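Isomaltodextranase (Arthrobacter globiformis, PDB 5AWO) hydrolyses alpha-1,6-glucosidic linkages of dextran-type polysaccharides, releasing successive isomaltose units from the non-reducing ends of the chains. Local coordinates at residues N42-S47 with C79-I84; N51-E56 with S98-W103; T419-F424 with D448-A453. All coordinates share one frame; numbering follows the deposited sequence.

Contacts 1 and 2 are neighbours, their centres about 9 Å apart, and both join the chain that follows strand 39-42 to the long loop that follows strand 77-79. Contact 1 is buried at the C-terminal ends of these barrel strands, where an aspartate and an asparagine meet close to the probable nucleophile; contact 2, farther out and partly buried, relies on two aromatic side chains, one proline and a glutamate laid over an indole. Tyr99 OH and Gly82 O, 2.7 Å apart, tie the two together. Contact 3 stands apart in the beta-sandwich domain of the alpha-galactosidase C-terminal type; a ladder of backbone bonds carries it, one face polar and partly exposed, the other packed on the domain.

Contact 1. Residues N42-S47 with C79-I84; sequences NIYGYS and CTDGWI. With ACT (acetate ion), chain C.
Ser47 lays its CB over one face of the Trp83 indole, a CH-pi contact 3.9 Å from CB to the centroid of the six-membered ring. Trp83 CG is anti to its carbonyl carbon (chi1 -66°), and the indole reaches back to the first turn of helix 44-50, its outer edge near Tyr44. Asn51 accepts from Trp83 NE1, and Ser47 OG is bonded to Ala52 O, so both polar ends are held by the chain just beyond the helix.

Deeper in, Asn42 has CG anti to its backbone N, and its amide crosses the Asp81 carboxylate with the planes 79° apart. Asn42 OD1 accepts from Tyr44 N at 2.9 Å, in the carbonyl plane on a lone pair, and caps the helix start. That leaves the amide nitrogen turned to the other segment: Asn42 ND2 lies 3.0 Å from Thr80 O and makes a weak bond to Asp81 OD1 at 3.4 Å. The other carboxylate oxygen, Asp81 OD2, sits at the edge of the Tyr44 ring and takes Gly82 N from above the carboxylate plane at 3.0 Å. Ile43 packs CG1 on Asp81 CB, 3.5 Å away, with CD1 lying against the buried, partnerless Asp81 N. The side chain of Asp81 is about 6 Å from that of Asp201, the probable nucleophile.

Ile43 N bonds Cys79 O at 3.2 Å, continuing the parallel pairing of strands 39-42 and 77-79 at the C-terminal end of the TIM barrel, with helix 56-68 packed against Ile43 and Thr80 through Trp59.

Contact 2. Residues N51-E56 with S98-W103; sequences NAPIPE and SYNDSW
The indole N-H of Trp103 anchors the middle of this contact. Trp103 NE1 donates to Ile54 O at 3.2 Å, with the acceptor only 2° out of the ring plane, so the bond helps to fix the rotation of the indole. Glu56 N and NE1 are two donors side by side, and Glu56 N donates its hydrogen bond to a water; that water in turn donates to Ser102 OG. On the tyrosine side, Ile54 N makes a weak bond to Tyr99 OH at 3.5 Å, while the stronger partner of this hydroxyl is Gly82 O.

Packing over the ring faces comes next. Glu56 runs obliquely over one face of the indole, with CG anti to the backbone N (chi1 -163°) and the chain extended beyond it. Its CB stands 3.6 Å from the centroid of the five-membered ring of Trp103, almost on the ring normal, a CH-pi contact. Tyr99 CB covers the opposite face near the rim, so the indole is sandwiched.

Apolar packing fills in the rest. Pro53 CB approaches Tyr99 CE2 at 3.7 Å, and Ile54 CG2 touches the same Tyr99 CE2 at 3.8 Å before reaching on toward the benzo part of Trp103.

The type I turn from Asn100 to Trp103 is pinned from within. Asn100 OD1 accepts from Ser102 N at 2.9 Å, which makes an Asx turn, and also accepts from Ser102 OG at 2.7 Å, in the carbonyl plane on a lone pair.

Glu56 lends its aliphatic part to the indole, while its carboxylate accepts from Gln104 N, His105 N and Trp110 NE1; these three donors would probably stabilise its negative charge in a partly buried place.

Contact 3. Residues T419-F424 with D448-A453; sequences TKTIDF and DSRATA. With PO4 (phosphate ion), chain B.
Thr419 opens the pairing with CG2, anti to its backbone N, turned toward Thr452 OG1. Lys420 bonds Ala453 in both directions, N to O and O to N, each at 3.0 Å; its side chain leaves the partner strand for a salt bridge with Glu394. At Thr421 the strands pair without backbone bonds, and the hydroxyls meet instead: Thr421 OG1 and Thr452 OG1 are 2.7 Å apart, hydrogen-bonded, on side chains that run side by side. Thr421 CG2 rests 3.5 Å from Arg450 NH2.

Ile422 restores the ladder, its N reaching Ala451 O at 2.8 Å and its O taking Ala451 N, while its side chain turns to strand 405-410. Asp423 lies opposite Arg450, and a phosphate, probably from the crystallisation liquor, lies against the ends of both side chains. Arg450 NE donates to phosphate O3 at 2.9 Å, almost straight (175°), and NH2 holds O4; Lys426 adds a third grip. Asp423 OD2 is 2.5 Å from phosphate O3, so one of the two acid groups probably holds a proton and donates it; a water links OD2 to Ser449 OG, and Asp423 OD1 accepts from Lys426 N. Phe424 N bonds Ser449 O at 2.9 Å, and Arg450 N stands over one face of its ring, near the rim, while CZ touches Ala451 CB.

In this two-stranded antiparallel ribbon Thr421, Asp423, Arg450 and Thr452 share the polar face, while Ile422 and Ala451 turn to strands 405-410 and 460-466, the face-to-face packing of the alpha-galactosidase C-terminal type of beta sandwich found in family 27 glycoside hydrolases.

Contact 1. Residues N42-S47 with C79-I84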
loop_
_atom_site.group_PDB
_atom_site.type_symbol
_atom_site.label_atom_id
_atom_site.label_comp_id
_atom_site.label_asym_id
_atom_site.label_seq_id
_atom_site.Cartn_x
_atom_site.Cartn_y
_atom_site.Cartn_z
ATOM N N ASN A 42 4.765 -15.767 4.614
ATOM C CA ASN A 42 3.924 -15.822 5.803
ATOM C C ASN A 42 3.460 -17.238 6.092
ATOM O O ASN A 42 3.231 -18.007 5.172
ATOM C CB ASN A 42 2.729 -14.869 5.617
ATOM C CG ASN A 42 1.860 -14.738 6.868
ATOM O OD1 ASN A 42 1.081 -15.606 7.196
ATOM N ND2 ASN A 42 1.964 -13.576 7.557
ATOM N N ILE A 43 3.315 -17.564 7.374
ATOM C CA ILE A 43 2.943 -18.890 7.840
ATOM C C ILE A 43 1.492 -19.289 7.536
ATOM O O ILE A 43 1.089 -20.379 7.869
ATOM C CB ILE A 43 3.154 -19.038 9.384
ATOM C CG1 ILE A 43 2.150 -18.184 10.178
ATOM C CG2 ILE A 43 4.591 -18.731 9.772
ATOM C CD1 ILE A 43 2.040 -18.524 11.645
ATOM N N TYR A 44 0.709 -18.417 6.899
ATOM C CA TYR A 44 -0.726 -18.681 6.704
ATOM C C TYR A 44 -0.999 -19.967 5.919
ATOM O O TYR A 44 -1.992 -20.618 6.178
ATOM C CB TYR A 44 -1.331 -17.501 5.972
ATOM C CG TYR A 44 -2.828 -17.473 5.811
ATOM C CD1 TYR A 44 -3.642 -16.907 6.792
ATOM C CD2 TYR A 44 -3.456 -17.963 4.632
ATOM C CE1 TYR A 44 -5.014 -16.837 6.635
ATOM C CE2 TYR A 44 -4.816 -17.868 4.467
ATOM C CZ TYR A 44 -5.590 -17.300 5.446
ATOM O OH TYR A 44 -6.944 -17.206 5.257
ATOM N N GLY A 45 -0.118 -20.349 4.989
ATOM C CA GLY A 45 -0.308 -21.575 4.228
ATOM C C GLY A 45 -0.247 -22.809 5.086
ATOM O O GLY A 45 -0.825 -23.837 4.733
ATOM N N TYR A 46 0.462 -22.725 6.208
ATOM C CA TYR A 46 0.412 -23.766 7.217
ATOM C C TYR A 46 -0.802 -23.583 8.118
ATOM O O TYR A 46 -1.628 -24.484 8.286
ATOM C CB TYR A 46 1.693 -23.796 8.096
ATOM C CG TYR A 46 1.595 -24.923 9.117
ATOM C CD1 TYR A 46 0.877 -24.781 10.302
ATOM C CD2 TYR A 46 2.138 -26.179 8.835
ATOM C CE1 TYR A 46 0.734 -25.835 11.190
ATOM C CE2 TYR A 46 2.030 -27.213 9.737
ATOM C CZ TYR A 46 1.300 -27.057 10.892
ATOM O OH TYR A 46 1.164 -28.106 11.795
ATOM N N SER A 47 -0.930 -22.413 8.738
ATOM C CA SER A 47 -1.826 -22.292 9.858
ATOM C C SER A 47 -3.290 -22.262 9.466
ATOM O O SER A 47 -4.146 -22.719 10.224
ATOM C CB SER A 47 -1.471 -21.053 10.719
ATOM O OG SER A 47 -0.266 -21.293 11.434
ATOM N N CYS A 79 7.465 -14.035 8.043
ATOM C CA CYS A 79 6.471 -13.359 8.877
ATOM C C CYS A 79 5.525 -14.329 9.548
ATOM O O CYS A 79 4.974 -15.230 8.899
ATOM C CB CYS A 79 5.656 -12.406 8.009
ATOM S SG CYS A 79 4.542 -11.247 8.873
ATOM N N THR A 80 5.333 -14.179 10.849
ATOM C CA THR A 80 4.332 -14.942 11.553
ATOM C C THR A 80 2.924 -14.436 11.222
ATOM O O THR A 80 2.723 -13.497 10.459
ATOM C CB THR A 80 4.606 -14.924 13.073
ATOM O OG1 THR A 80 4.469 -13.587 13.569
ATOM C CG2 THR A 80 6.014 -15.419 13.385
ATOM N N ASP A 81 1.942 -15.121 11.796
ATOM C CA ASP A 81 0.548 -14.771 11.593
ATOM C C ASP A 81 -0.251 -15.002 12.875
ATOM O O ASP A 81 0.303 -14.839 13.981
ATOM C CB ASP A 81 -0.024 -15.505 10.362
ATOM C CG ASP A 81 -1.182 -14.748 9.737
ATOM O OD1 ASP A 81 -0.962 -13.639 9.203
ATOM O OD2 ASP A 81 -2.316 -15.288 9.852
ATOM N N GLY A 82 -1.545 -15.275 12.778
ATOM C CA GLY A 82 -2.411 -15.422 13.912
ATOM C C GLY A 82 -2.291 -16.760 14.611
ATOM O O GLY A 82 -1.215 -17.347 14.633
ATOM N N TRP A 83 -3.392 -17.203 15.208
ATOM C CA TRP A 83 -3.410 -18.360 16.081
ATOM C C TRP A 83 -2.440 -18.099 17.236
ATOM O O TRP A 83 -1.621 -18.956 17.556
ATOM C CB TRP A 83 -3.093 -19.664 15.323
ATOM C CG TRP A 83 -4.173 -19.965 14.341
ATOM C CD1 TRP A 83 -5.259 -20.762 14.543
ATOM C CD2 TRP A 83 -4.292 -19.452 13.012
ATOM N NE1 TRP A 83 -6.057 -20.790 13.416
ATOM C CE2 TRP A 83 -5.481 -19.992 12.465
ATOM C CE3 TRP A 83 -3.526 -18.587 12.228
ATOM C CZ2 TRP A 83 -5.927 -19.673 11.180
ATOM C CZ3 TRP A 83 -3.978 -18.279 10.923
ATOM C CH2 TRP A 83 -5.155 -18.830 10.425
ATOM N N ILE A 84 -2.555 -16.908 17.831
ATOM C CA ILE A 84 -1.665 -16.456 18.921
ATOM C C ILE A 84 -2.269 -16.442 20.311
ATOM O O ILE A 84 -1.617 -15.984 21.267
ATOM C CB ILE A 84 -0.910 -15.130 18.598
ATOM C CG1 ILE A 84 -1.830 -13.984 18.130
ATOM C CG2 ILE A 84 0.165 -15.384 17.559
ATOM C CD1 ILE A 84 -2.921 -13.588 19.092
HETATM C C ACT C . -5.950 -14.881 17.087
HETATM O O ACT C . -7.047 -15.328 17.433
HETATM O OXT ACT C . -4.945 -15.552 17.244
HETATM C CH3 ACT C . -5.881 -13.544 16.425
#

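Contact 2. Residues N51-E56 with S98-W103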
loop_
_atom_site.group_PDB
_atom_site.type_symbol
_atom_site.label_atom_id
_atom_site.label_comp_id
_atom_site.label_asym_id
_atom_site.label_seq_id
_atom_site.Cartn_x
_atom_site.Cartn_y
_atom_site.Cartn_z
ATOM N N ASN A 51 -5.776 -24.875 10.840
ATOM C CA ASN A 51 -6.428 -24.125 11.892
ATOM C C ASN A 51 -5.652 -24.232 13.201
ATOM O O ASN A 51 -6.216 -24.558 14.241
ATOM C CB ASN A 51 -7.881 -24.577 12.059
ATOM C CG ASN A 51 -8.683 -23.651 12.955
ATOM O OD1 ASN A 51 -8.370 -22.455 13.108
ATOM N ND2 ASN A 51 -9.725 -24.192 13.570
ATOM N N ALA A 52 -4.353 -23.967 13.128
ATOM C CA ALA A 52 -3.451 -24.194 14.256
ATOM C C ALA A 52 -2.234 -23.312 14.148
ATOM O O ALA A 52 -1.799 -23.010 13.041
ATOM C CB ALA A 52 -2.998 -25.642 14.245
ATOM N N PRO A 53 -1.619 -22.943 15.295
ATOM C CA PRO A 53 -0.333 -22.266 15.250
ATOM C C PRO A 53 0.759 -23.119 14.605
ATOM O O PRO A 53 0.784 -24.356 14.737
ATOM C CB PRO A 53 -0.034 -21.977 16.737
ATOM C CG PRO A 53 -0.788 -23.018 17.475
ATOM C CD PRO A 53 -2.045 -23.261 16.671
ATOM N N ILE A 54 1.660 -22.484 13.877
ATOM C CA ILE A 54 2.720 -23.243 13.210
ATOM C C ILE A 54 3.675 -23.813 14.272
ATOM O O ILE A 54 4.172 -23.068 15.125
ATOM C CB ILE A 54 3.471 -22.426 12.140
ATOM C CG1 ILE A 54 4.339 -23.345 11.251
ATOM C CG2 ILE A 54 4.286 -21.301 12.761
ATOM C CD1 ILE A 54 5.018 -22.678 10.068
ATOM N N PRO A 55 3.939 -25.129 14.218
ATOM C CA PRO A 55 5.015 -25.640 15.073
ATOM C C PRO A 55 6.371 -25.033 14.789
ATOM O O PRO A 55 6.687 -24.679 13.660
ATOM C CB PRO A 55 5.019 -27.146 14.773
ATOM C CG PRO A 55 3.652 -27.449 14.304
ATOM C CD PRO A 55 3.252 -26.220 13.502
ATOM N N GLU A 56 7.203 -24.933 15.824
ATOM C CA GLU A 56 8.482 -24.311 15.677
ATOM C C GLU A 56 9.346 -25.012 14.634
ATOM O O GLU A 56 10.062 -24.348 13.913
ATOM C CB GLU A 56 9.219 -24.267 17.029
ATOM C CG GLU A 56 10.378 -23.298 17.065
ATOM C CD GLU A 56 11.026 -23.190 18.438
ATOM O OE1 GLU A 56 11.028 -24.224 19.144
ATOM O OE2 GLU A 56 11.497 -22.088 18.783
ATOM N N SER A 98 7.590 -15.108 22.531
ATOM C CA SER A 98 7.757 -15.975 21.365
ATOM C C SER A 98 6.447 -16.065 20.598
ATOM O O SER A 98 5.456 -15.460 20.991
ATOM C CB SER A 98 8.253 -17.363 21.770
ATOM O OG SER A 98 8.682 -18.089 20.625
ATOM N N TYR A 99 6.438 -16.859 19.520
ATOM C CA TYR A 99 5.220 -17.017 18.723
ATOM C C TYR A 99 4.162 -17.898 19.402
ATOM O O TYR A 99 2.964 -17.657 19.275
ATOM C CB TYR A 99 5.543 -17.558 17.323
ATOM C CG TYR A 99 4.299 -17.991 16.589
ATOM C CD1 TYR A 99 3.414 -17.065 16.056
ATOM C CD2 TYR A 99 3.962 -19.332 16.489
ATOM C CE1 TYR A 99 2.244 -17.474 15.413
ATOM C CE2 TYR A 99 2.803 -19.742 15.837
ATOM C CZ TYR A 99 1.944 -18.801 15.313
ATOM O OH TYR A 99 0.786 -19.226 14.713
ATOM N N ASN A 100 4.611 -18.919 20.138
ATOM C CA ASN A 100 3.713 -19.856 20.795
ATOM C C ASN A 100 4.411 -20.454 22.018
ATOM O O ASN A 100 5.613 -20.604 22.008
ATOM C CB ASN A 100 3.334 -20.989 19.820
ATOM C CG ASN A 100 2.306 -21.941 20.392
ATOM O OD1 ASN A 100 2.647 -23.032 20.899
ATOM N ND2 ASN A 100 1.048 -21.549 20.345
ATOM N N ASP A 101 3.637 -20.775 23.048
ATOM C CA ASP A 101 4.201 -21.349 24.285
ATOM C C ASP A 101 4.963 -22.671 24.062
ATOM O O ASP A 101 5.765 -23.044 24.918
ATOM C CB ASP A 101 3.107 -21.553 25.344
ATOM C CG ASP A 101 2.584 -20.253 25.928
ATOM O OD1 ASP A 101 3.161 -19.171 25.658
ATOM O OD2 ASP A 101 1.562 -20.334 26.641
ATOM N N SER A 102 4.698 -23.384 22.949
ATOM C CA SER A 102 5.429 -24.628 22.614
ATOM C C SER A 102 6.839 -24.390 22.101
ATOM O O SER A 102 7.655 -25.327 22.028
ATOM C CB SER A 102 4.663 -25.471 21.577
ATOM O OG SER A 102 4.639 -24.829 20.309
ATOM N N TRP A 103 7.135 -23.161 21.695
ATOM C CA TRP A 103 8.408 -22.819 21.073
ATOM C C TRP A 103 9.494 -22.843 22.152
ATOM O O TRP A 103 9.270 -22.377 23.271
ATOM C CB TRP A 103 8.327 -21.450 20.392
ATOM C CG TRP A 103 7.614 -21.496 19.059
ATOM C CD1 TRP A 103 6.617 -22.335 18.693
ATOM C CD2 TRP A 103 7.908 -20.685 17.929
ATOM N NE1 TRP A 103 6.275 -22.114 17.373
ATOM C CE2 TRP A 103 7.049 -21.097 16.885
ATOM C CE3 TRP A 103 8.818 -19.656 17.680
ATOM C CZ2 TRP A 103 7.071 -20.488 15.626
ATOM C CZ3 TRP A 103 8.841 -19.064 16.423
ATOM C CH2 TRP A 103 7.954 -19.482 15.418
HETATM O O HOH W 1 6.325 -25.987 18.346
#

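Contact 3. Residues T419-F424 with D448-A453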
loop_
_atom_site.group_PDB
_atom_site.type_symbol
_atom_site.label_atom_id
_atom_site.label_comp_id
_atom_site.label_asym_id
_atom_site.label_seq_id
_atom_site.Cartn_x
_atom_site.Cartn_y
_atom_site.Cartn_z
ATOM N N THR A 419 -9.993 -9.594 -25.820
ATOM C CA THR A 419 -8.905 -8.710 -26.150
ATOM C C THR A 419 -8.918 -7.509 -25.197
ATOM O O THR A 419 -9.972 -6.883 -24.998
ATOM C CB THR A 419 -8.999 -8.223 -27.598
ATOM O OG1 THR A 419 -8.849 -9.356 -28.452
ATOM C CG2 THR A 419 -7.920 -7.157 -27.905
ATOM N N LYS A 420 -7.759 -7.199 -24.634
ATOM C CA LYS A 420 -7.566 -6.031 -23.801
ATOM C C LYS A 420 -6.433 -5.203 -24.366
ATOM O O LYS A 420 -5.425 -5.762 -24.816
ATOM C CB LYS A 420 -7.205 -6.444 -22.368
ATOM C CG LYS A 420 -8.256 -7.280 -21.654
ATOM C CD LYS A 420 -9.541 -6.511 -21.411
ATOM C CE LYS A 420 -10.537 -7.318 -20.599
ATOM N NZ LYS A 420 -11.870 -6.658 -20.478
ATOM N N THR A 421 -6.576 -3.878 -24.294
ATOM C CA THR A 421 -5.613 -2.960 -24.916
ATOM C C THR A 421 -5.454 -1.714 -24.058
ATOM O O THR A 421 -6.439 -1.197 -23.506
ATOM C CB THR A 421 -6.088 -2.552 -26.320
ATOM O OG1 THR A 421 -6.159 -3.711 -27.159
ATOM C CG2 THR A 421 -5.173 -1.543 -26.953
ATOM N N ILE A 422 -4.215 -1.259 -23.951
ATOM C CA ILE A 422 -3.899 0.052 -23.402
ATOM C C ILE A 422 -3.161 0.835 -24.490
ATOM O O ILE A 422 -2.119 0.414 -24.988
ATOM C CB ILE A 422 -3.074 -0.048 -22.097
ATOM C CG1 ILE A 422 -4.009 -0.385 -20.920
ATOM C CG2 ILE A 422 -2.324 1.250 -21.786
ATOM C CD1 ILE A 422 -4.935 0.731 -20.528
ATOM N N ASP A 423 -3.732 1.983 -24.831
ATOM C CA ASP A 423 -3.183 2.855 -25.859
ATOM C C ASP A 423 -2.369 3.952 -25.200
ATOM O O ASP A 423 -2.835 4.601 -24.239
ATOM C CB ASP A 423 -4.331 3.459 -26.651
ATOM C CG ASP A 423 -3.838 4.227 -27.857
ATOM O OD1 ASP A 423 -3.410 5.407 -27.722
ATOM O OD2 ASP A 423 -3.844 3.634 -28.941
ATOM N N PHE A 424 -1.134 4.131 -25.649
ATOM C CA PHE A 424 -0.196 4.991 -24.939
ATOM C C PHE A 424 -0.558 6.468 -25.013
ATOM O O PHE A 424 -0.223 7.214 -24.097
ATOM C CB PHE A 424 1.259 4.754 -25.373
ATOM C CG PHE A 424 1.709 3.306 -25.250
ATOM C CD1 PHE A 424 1.103 2.446 -24.331
ATOM C CD2 PHE A 424 2.696 2.783 -26.081
ATOM C CE1 PHE A 424 1.525 1.131 -24.217
ATOM C CE2 PHE A 424 3.118 1.470 -25.956
ATOM C CZ PHE A 424 2.520 0.641 -25.036
ATOM N N ASP A 448 6.027 0.692 -30.176
ATOM C CA ASP A 448 4.609 0.578 -30.470
ATOM C C ASP A 448 3.871 1.761 -29.858
ATOM O O ASP A 448 4.458 2.533 -29.087
ATOM C CB ASP A 448 4.034 -0.739 -29.896
ATOM C CG ASP A 448 2.916 -1.337 -30.742
ATOM O OD1 ASP A 448 2.125 -0.596 -31.376
ATOM O OD2 ASP A 448 2.822 -2.583 -30.801
ATOM N N SER A 449 2.603 1.873 -30.241
ATOM C CA SER A 449 1.674 2.891 -29.773
ATOM C C SER A 449 0.701 2.361 -28.741
ATOM O O SER A 449 -0.085 3.128 -28.189
ATOM C CB SER A 449 0.845 3.442 -30.944
ATOM O OG SER A 449 -0.029 2.472 -31.492
ATOM N N ARG A 450 0.748 1.052 -28.493
ATOM C CA ARG A 450 -0.255 0.395 -27.670
ATOM C C ARG A 450 0.336 -0.932 -27.205
ATOM O O ARG A 450 1.321 -1.420 -27.791
ATOM C CB ARG A 450 -1.538 0.188 -28.471
ATOM C CG ARG A 450 -1.346 -0.674 -29.715
ATOM C CD ARG A 450 -2.310 -0.349 -30.845
ATOM N NE ARG A 450 -3.701 -0.672 -30.521
ATOM C CZ ARG A 450 -4.305 -1.845 -30.754
ATOM N NH1 ARG A 450 -3.642 -2.879 -31.291
ATOM N NH2 ARG A 450 -5.586 -1.986 -30.431
ATOM N N ALA A 451 -0.223 -1.448 -26.113
ATOM C CA ALA A 451 0.016 -2.814 -25.651
ATOM C C ALA A 451 -1.323 -3.543 -25.667
ATOM O O ALA A 451 -2.350 -3.008 -25.204
ATOM C CB ALA A 451 0.601 -2.781 -24.254
ATOM N N THR A 452 -1.322 -4.761 -26.209
ATOM C CA THR A 452 -2.567 -5.495 -26.413
ATOM C C THR A 452 -2.342 -6.991 -26.238
ATOM O O THR A 452 -1.231 -7.480 -26.421
ATOM C CB THR A 452 -3.151 -5.210 -27.813
ATOM O OG1 THR A 452 -4.484 -5.728 -27.944
ATOM C CG2 THR A 452 -2.279 -5.761 -28.914
ATOM N N ALA A 453 -3.399 -7.697 -25.867
ATOM C CA ALA A 453 -3.341 -9.148 -25.760
ATOM C C ALA A 453 -4.715 -9.736 -25.912
ATOM O O ALA A 453 -5.698 -9.178 -25.406
ATOM C CB ALA A 453 -2.760 -9.560 -24.423
HETATM P P PO4 B . -6.657 1.614 -29.413
HETATM O O1 PO4 B . -6.992 2.534 -30.584
HETATM O O2 PO4 B . -7.302 2.229 -28.154
HETATM O O3 PO4 B . -5.164 1.490 -29.219
HETATM O O4 PO4 B . -7.244 0.250 -29.654
HETATM O O HOH W 2 -2.287 3.585 -31.267
#